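PDB 3L7I: teichoic acid biosynthesis protein F from Staphylococcus epidermidis, which probably takes part in building cell-wall teichoic acid, its modelled part having a GT-B-type, glycosyltransferase-like fold of two parallel-sheet domains. Local coordinates for residues H420-R426 with T438-H444; Y481-R487 with R503-Y509. Numbering follows the deposited sequence.

Interaction 1: residues H420-R426 with T438-H444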
# COMPACT_ATOMS: atom_id res chain seq x y z
N HIS A 420 29.57 -14.33 -18.40
CA HIS A 420 29.90 -15.69 -17.98
C HIS A 420 30.01 -15.90 -16.48
O HIS A 420 30.77 -15.18 -15.80
CB HIS A 420 31.19 -16.13 -18.65
CG HIS A 420 31.02 -16.47 -20.09
ND1 HIS A 420 30.99 -15.52 -21.07
CD2 HIS A 420 30.86 -17.67 -20.70
CE1 HIS A 420 30.82 -16.10 -22.25
NE2 HIS A 420 30.75 -17.41 -22.05
N TRP A 421 29.26 -16.89 -15.97
CA TRP A 421 29.41 -17.42 -14.61
C TRP A 421 30.26 -18.71 -14.58
O TRP A 421 29.98 -19.70 -15.29
CB TRP A 421 28.06 -17.75 -13.96
CG TRP A 421 27.07 -16.67 -13.90
CD1 TRP A 421 27.24 -15.37 -14.26
CD2 TRP A 421 25.73 -16.79 -13.43
NE1 TRP A 421 26.07 -14.67 -14.07
CE2 TRP A 421 25.14 -15.52 -13.56
CE3 TRP A 421 24.97 -17.84 -12.93
CZ2 TRP A 421 23.82 -15.28 -13.20
CZ3 TRP A 421 23.66 -17.61 -12.58
CH2 TRP A 421 23.10 -16.34 -12.70
N VAL A 422 31.30 -18.70 -13.75
CA VAL A 422 32.13 -19.87 -13.56
C VAL A 422 32.06 -20.31 -12.12
O VAL A 422 32.39 -19.54 -11.19
CB VAL A 422 33.56 -19.54 -13.86
CG1 VAL A 422 34.43 -20.64 -13.37
CG2 VAL A 422 33.72 -19.36 -15.36
N SER A 423 31.60 -21.54 -11.91
CA SER A 423 31.68 -22.14 -10.58
C SER A 423 31.59 -23.67 -10.49
O SER A 423 31.28 -24.37 -11.46
CB SER A 423 30.72 -21.45 -9.59
OG SER A 423 29.37 -21.85 -9.78
N ASN A 424 31.86 -24.16 -9.28
CA ASN A 424 31.99 -25.57 -9.01
C ASN A 424 30.97 -26.03 -7.96
O ASN A 424 31.14 -27.08 -7.33
CB ASN A 424 33.38 -25.84 -8.47
CG ASN A 424 33.58 -25.22 -7.12
OD1 ASN A 424 32.85 -24.30 -6.75
ND2 ASN A 424 34.54 -25.72 -6.36
N ALA A 425 29.92 -25.24 -7.77
CA ALA A 425 28.87 -25.65 -6.84
C ALA A 425 27.62 -24.92 -7.21
O ALA A 425 27.66 -24.00 -8.03
CB ALA A 425 29.26 -25.36 -5.42
N ARG A 426 26.50 -25.32 -6.63
CA ARG A 426 25.22 -24.72 -6.97
C ARG A 426 25.28 -23.25 -6.64
O ARG A 426 25.79 -22.91 -5.59
CB ARG A 426 24.10 -25.37 -6.18
CG ARG A 426 23.88 -26.79 -6.58
CD ARG A 426 23.05 -27.47 -5.55
NE ARG A 426 21.74 -26.87 -5.56
CZ ARG A 426 20.79 -27.20 -4.71
NH1 ARG A 426 21.04 -28.12 -3.79
NH2 ARG A 426 19.60 -26.60 -4.79
N THR A 438 26.20 -16.96 -20.00
CA THR A 438 26.59 -18.36 -20.05
C THR A 438 27.06 -18.85 -18.68
O THR A 438 28.03 -18.31 -18.12
CB THR A 438 27.71 -18.60 -21.06
OG1 THR A 438 27.29 -18.13 -22.35
CG2 THR A 438 28.00 -20.07 -21.18
N TYR A 439 26.39 -19.87 -18.13
CA TYR A 439 26.72 -20.41 -16.81
C TYR A 439 27.50 -21.72 -16.97
O TYR A 439 26.95 -22.76 -17.38
CB TYR A 439 25.44 -20.61 -16.00
CG TYR A 439 25.60 -21.09 -14.56
CD1 TYR A 439 26.82 -21.55 -14.07
CD2 TYR A 439 24.49 -21.14 -13.71
CE1 TYR A 439 26.94 -22.00 -12.76
CE2 TYR A 439 24.60 -21.59 -12.39
CZ TYR A 439 25.82 -22.01 -11.93
OH TYR A 439 25.92 -22.45 -10.62
N ILE A 440 28.80 -21.67 -16.66
CA ILE A 440 29.65 -22.85 -16.75
C ILE A 440 29.79 -23.54 -15.40
O ILE A 440 30.27 -22.95 -14.45
CB ILE A 440 31.05 -22.51 -17.33
CG1 ILE A 440 30.92 -21.98 -18.75
CG2 ILE A 440 31.93 -23.72 -17.36
CD1 ILE A 440 32.25 -21.72 -19.40
N GLN A 441 29.34 -24.79 -15.33
CA GLN A 441 29.37 -25.58 -14.10
C GLN A 441 30.47 -26.62 -14.16
O GLN A 441 30.51 -27.45 -15.08
CB GLN A 441 28.04 -26.30 -13.88
CG GLN A 441 27.98 -27.13 -12.61
CD GLN A 441 28.31 -26.33 -11.35
OE1 GLN A 441 29.30 -26.61 -10.68
NE2 GLN A 441 27.49 -25.35 -11.01
N THR A 442 31.38 -26.60 -13.19
CA THR A 442 32.51 -27.48 -13.27
C THR A 442 32.22 -28.68 -12.42
O THR A 442 32.81 -29.74 -12.60
CB THR A 442 33.73 -26.80 -12.72
OG1 THR A 442 33.55 -26.59 -11.31
CG2 THR A 442 33.90 -25.45 -13.38
N TRP A 443 31.25 -28.49 -11.52
CA TRP A 443 31.04 -29.37 -10.36
C TRP A 443 32.37 -29.66 -9.66
O TRP A 443 33.38 -29.04 -9.97
CB TRP A 443 30.26 -30.65 -10.72
CG TRP A 443 29.62 -31.31 -9.53
CD1 TRP A 443 29.89 -32.54 -9.05
CD2 TRP A 443 28.62 -30.75 -8.67
NE1 TRP A 443 29.11 -32.79 -7.94
CE2 TRP A 443 28.33 -31.70 -7.69
CE3 TRP A 443 27.95 -29.52 -8.65
CZ2 TRP A 443 27.40 -31.48 -6.69
CZ3 TRP A 443 27.01 -29.30 -7.64
CH2 TRP A 443 26.75 -30.28 -6.68
N HIS A 444 32.39 -30.59 -8.72
CA HIS A 444 33.59 -30.76 -7.92
C HIS A 444 33.89 -32.23 -7.64
O HIS A 444 34.18 -32.60 -6.50
CB HIS A 444 33.44 -30.02 -6.60
CG HIS A 444 32.14 -30.33 -5.92
ND1 HIS A 444 31.08 -29.46 -5.93
CD2 HIS A 444 31.72 -31.44 -5.28
CE1 HIS A 444 30.06 -30.00 -5.29
NE2 HIS A 444 30.42 -31.21 -4.89

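Interaction 2: residues Y481-R487 with R503-Y509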
# COMPACT_ATOMS: atom_id res chain seq x y z
N TYR A 481 26.85 -25.18 -19.50
CA TYR A 481 27.92 -26.17 -19.65
C TYR A 481 28.15 -26.88 -18.32
O TYR A 481 28.07 -26.26 -17.26
CB TYR A 481 29.20 -25.48 -20.11
CG TYR A 481 29.14 -25.00 -21.54
CD1 TYR A 481 28.88 -25.88 -22.59
CD2 TYR A 481 29.38 -23.66 -21.86
CE1 TYR A 481 28.85 -25.43 -23.91
CE2 TYR A 481 29.34 -23.22 -23.16
CZ TYR A 481 29.08 -24.11 -24.19
OH TYR A 481 29.05 -23.64 -25.48
N LEU A 482 28.40 -28.18 -18.37
CA LEU A 482 28.74 -28.99 -17.22
C LEU A 482 29.98 -29.84 -17.53
O LEU A 482 30.03 -30.55 -18.54
CB LEU A 482 27.59 -29.91 -16.85
CG LEU A 482 27.92 -30.88 -15.74
CD1 LEU A 482 28.50 -30.12 -14.58
CD2 LEU A 482 26.69 -31.60 -15.32
N ILE A 483 30.98 -29.76 -16.66
CA ILE A 483 32.23 -30.48 -16.90
C ILE A 483 32.11 -31.94 -16.46
O ILE A 483 31.48 -32.24 -15.44
CB ILE A 483 33.39 -29.81 -16.19
CG1 ILE A 483 33.67 -28.46 -16.83
CG2 ILE A 483 34.62 -30.68 -16.24
CD1 ILE A 483 35.02 -27.89 -16.48
N SER A 484 32.71 -32.84 -17.23
CA SER A 484 32.75 -34.24 -16.83
C SER A 484 34.16 -34.82 -16.84
O SER A 484 34.94 -34.57 -17.79
CB SER A 484 31.84 -35.09 -17.70
OG SER A 484 31.72 -36.41 -17.19
N PRO A 485 34.51 -35.59 -15.80
CA PRO A 485 35.80 -36.25 -15.61
C PRO A 485 35.93 -37.59 -16.35
O PRO A 485 37.05 -38.00 -16.67
CB PRO A 485 35.85 -36.51 -14.09
CG PRO A 485 34.71 -35.79 -13.51
CD PRO A 485 33.68 -35.67 -14.59
N ASN A 486 34.80 -38.25 -16.62
CA ASN A 486 34.80 -39.59 -17.23
C ASN A 486 33.42 -40.01 -17.71
O ASN A 486 32.42 -39.40 -17.35
CB ASN A 486 35.35 -40.62 -16.23
CG ASN A 486 35.03 -40.26 -14.79
OD1 ASN A 486 33.90 -40.40 -14.33
ND2 ASN A 486 36.04 -39.79 -14.07
N ARG A 487 33.35 -41.07 -18.52
CA ARG A 487 32.07 -41.51 -19.06
C ARG A 487 31.11 -41.91 -17.96
O ARG A 487 29.91 -41.65 -18.05
CB ARG A 487 32.25 -42.66 -20.04
CG ARG A 487 30.99 -42.96 -20.81
CD ARG A 487 30.54 -41.74 -21.62
NE ARG A 487 30.68 -41.95 -23.06
CZ ARG A 487 31.58 -41.37 -23.85
NH1 ARG A 487 32.46 -40.50 -23.35
NH2 ARG A 487 31.60 -41.66 -25.15
N ARG A 503 25.25 -30.97 -23.31
CA ARG A 503 25.73 -29.87 -22.48
C ARG A 503 26.96 -30.24 -21.65
O ARG A 503 27.56 -29.39 -21.00
CB ARG A 503 24.61 -29.36 -21.57
CG ARG A 503 23.90 -28.15 -22.09
CD ARG A 503 22.52 -28.08 -21.52
NE ARG A 503 22.02 -26.71 -21.53
CZ ARG A 503 20.75 -26.37 -21.78
NH1 ARG A 503 19.85 -27.32 -22.08
NH2 ARG A 503 20.38 -25.09 -21.75
N ILE A 504 27.32 -31.51 -21.66
CA ILE A 504 28.44 -32.01 -20.91
C ILE A 504 29.75 -31.90 -21.69
O ILE A 504 29.82 -32.29 -22.86
CB ILE A 504 28.20 -33.46 -20.53
CG1 ILE A 504 27.06 -33.53 -19.52
CG2 ILE A 504 29.47 -34.09 -19.99
CD1 ILE A 504 26.37 -34.87 -19.44
N LEU A 505 30.78 -31.33 -21.07
CA LEU A 505 32.11 -31.32 -21.67
C LEU A 505 32.99 -32.34 -20.96
O LEU A 505 33.45 -32.09 -19.84
CB LEU A 505 32.75 -29.95 -21.55
CG LEU A 505 31.93 -28.74 -21.97
CD1 LEU A 505 32.74 -27.48 -21.75
CD2 LEU A 505 31.56 -28.90 -23.41
N GLU A 506 33.19 -33.50 -21.58
CA GLU A 506 34.03 -34.53 -20.98
C GLU A 506 35.46 -34.18 -21.21
O GLU A 506 36.04 -34.57 -22.20
CB GLU A 506 33.78 -35.86 -21.66
CG GLU A 506 33.02 -36.85 -20.84
CD GLU A 506 33.34 -38.27 -21.24
OE1 GLU A 506 34.39 -38.51 -21.90
OE2 GLU A 506 32.54 -39.16 -20.89
N ILE A 507 36.06 -33.43 -20.30
CA ILE A 507 37.41 -32.94 -20.56
C ILE A 507 38.33 -33.09 -19.37
O ILE A 507 39.54 -32.97 -19.53
CB ILE A 507 37.39 -31.47 -20.98
CG1 ILE A 507 36.66 -30.62 -19.91
CG2 ILE A 507 36.75 -31.31 -22.35
CD1 ILE A 507 36.75 -29.13 -20.17
N GLY A 508 37.76 -33.35 -18.19
CA GLY A 508 38.54 -33.53 -16.98
C GLY A 508 38.53 -32.26 -16.16
O GLY A 508 38.16 -31.20 -16.66
N TYR A 509 38.94 -32.35 -14.91
CA TYR A 509 38.88 -31.21 -14.00
C TYR A 509 40.06 -30.25 -14.15
O TYR A 509 41.22 -30.67 -14.15
CB TYR A 509 38.75 -31.68 -12.55
CG TYR A 509 37.38 -32.18 -12.23
CD1 TYR A 509 36.28 -31.38 -12.48
CD2 TYR A 509 37.18 -33.44 -11.68
CE1 TYR A 509 35.01 -31.81 -12.20
CE2 TYR A 509 35.89 -33.89 -11.40
CZ TYR A 509 34.81 -33.06 -11.67
OH TYR A 509 33.51 -33.43 -11.41

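Interaction 1: residues H420-R426 with T438-H444
Thr438 opens the parallel pairing: its O accepts from Trp421 N at 2.9 Å, and its CB lies 3.3 Å from His420 CD2. A beta-branched threonine suits an extended strand, here also touching Tyr481 of the next strand. Tyr439 turns to the other face, where its ring lies obliquely to that of Trp421 with CE3 of Trp421 over its face, 3.4 Å from Tyr439 CD2. The two large rings fill part of this face, Trp421 meeting Tyr415 and Tyr439 meeting Trp479 edge-to-face, while the phenol OH bonds to Glu475. Ile440 returns to the face of His420 and Val422, where Ile440 and Val422 both meet Ile714 of helix 706-721, a fitting place for branched aliphatic side chains. Its backbone carries the ladder onward: N donates to Trp421 O at 2.7 Å and O accepts from Ser423 N at 3.2 Å.

At the end of the strand, side chains add to the backbone ladder: Gln441 NE2 donates to Ala425 O at 3.3 Å, while Gln441 OE1 accepts from Trp443 N at 2.8 Å; a long amide can serve both loops at once. Thr442 N closes the regular pairing on Ser423 O at 2.8 Å. Beyond the strand, Trp443, with positive phi, swings the chain aside, and its indole reaches Ala425 and the CG of Arg426. His444 ND1 then donates to Asn424 O at 2.8 Å, near its ring plane, tying the two loops together. These strands, joined without a helix, are fourth and fifth in a parallel sheet ordered 3-2-1-4-5-6-7, consistent with a Rossmann-like domain of a GT-B fold.

Interaction 2: residues Y481-R487 with R503-Y509
One carbonyl, Ser484 O, receives two consecutive backbone amides where the parallel pairing gives out: Gly508 N at 3.1 Å and, weakly, Ile507 N at 3.0 Å. The chain bends here through an inverse gamma turn centred on Glu506. Gly508 has phi 100° and psi 166°, at which a CB would jam against the preceding carbonyl, so glycine fits; Gly508 CA lies 4.1 Å from Pro485 CA.

Before the bend the ladder is regular. Leu482 N donates to Arg503 O at 3.0 Å, Leu505 N to Leu482 O at 2.8 Å, and Ser484 N to Leu505 O at 2.8 Å. Aliphatic residues suit both faces: Ile483 and Leu505 lie on the one packed by helix 706-721, with Ile483 CG2 also 4.2 Å from Tyr509 CD1, whereas Leu482 and Ile504 face helix 487-496. Small Ser484 shares the latter face, its CB 3.4 Å from Ile504 CG2 and its OG bonded to Thr490.

At the start of that helix, Asn486 is the N-cap, its OD1 taking the amide of Ser489, a role its short polar side chain fits well; its ND2 reaches Phe698 O. In the first turn, Arg487 forms a salt bridge from NH1 to Glu506 OE2 at 2.8 Å. The long side chains span the gap between helix and edge strand, and the carboxylate also bonds Thr490. Because strands 481-484 and 504-506 are parallel neighbours joined through helix 487-496, they form a beta-alpha-beta crossover, the repeating unit of Rossmann-like sheets.

In the fold
Interaction 1 precedes interaction 2 along the chain, and their centres are 12 Å apart in the same seven-stranded parallel sheet. Strands 438-441 and 481-484 are neighbours in it, probably hydrogen-bonded through Gln441 N to Tyr481 O at 2.7 Å and Ile483 N to Gln441 O at 2.8 Å. The strand order across both contacts is therefore 418-423, 438-441, 481-484 and 504-506, the last at the edge within this chain. The C-terminal helix 706-721 bridges the two, touching Ile440 of interaction 1 and Ile483 of interaction 2. Their following loops meet too, with Thr442 O 3.0 Å from Tyr509 CE1, and the His444 side chain lies about 6 Å from a bound sulfate ion, probably from the crystallisation liquor.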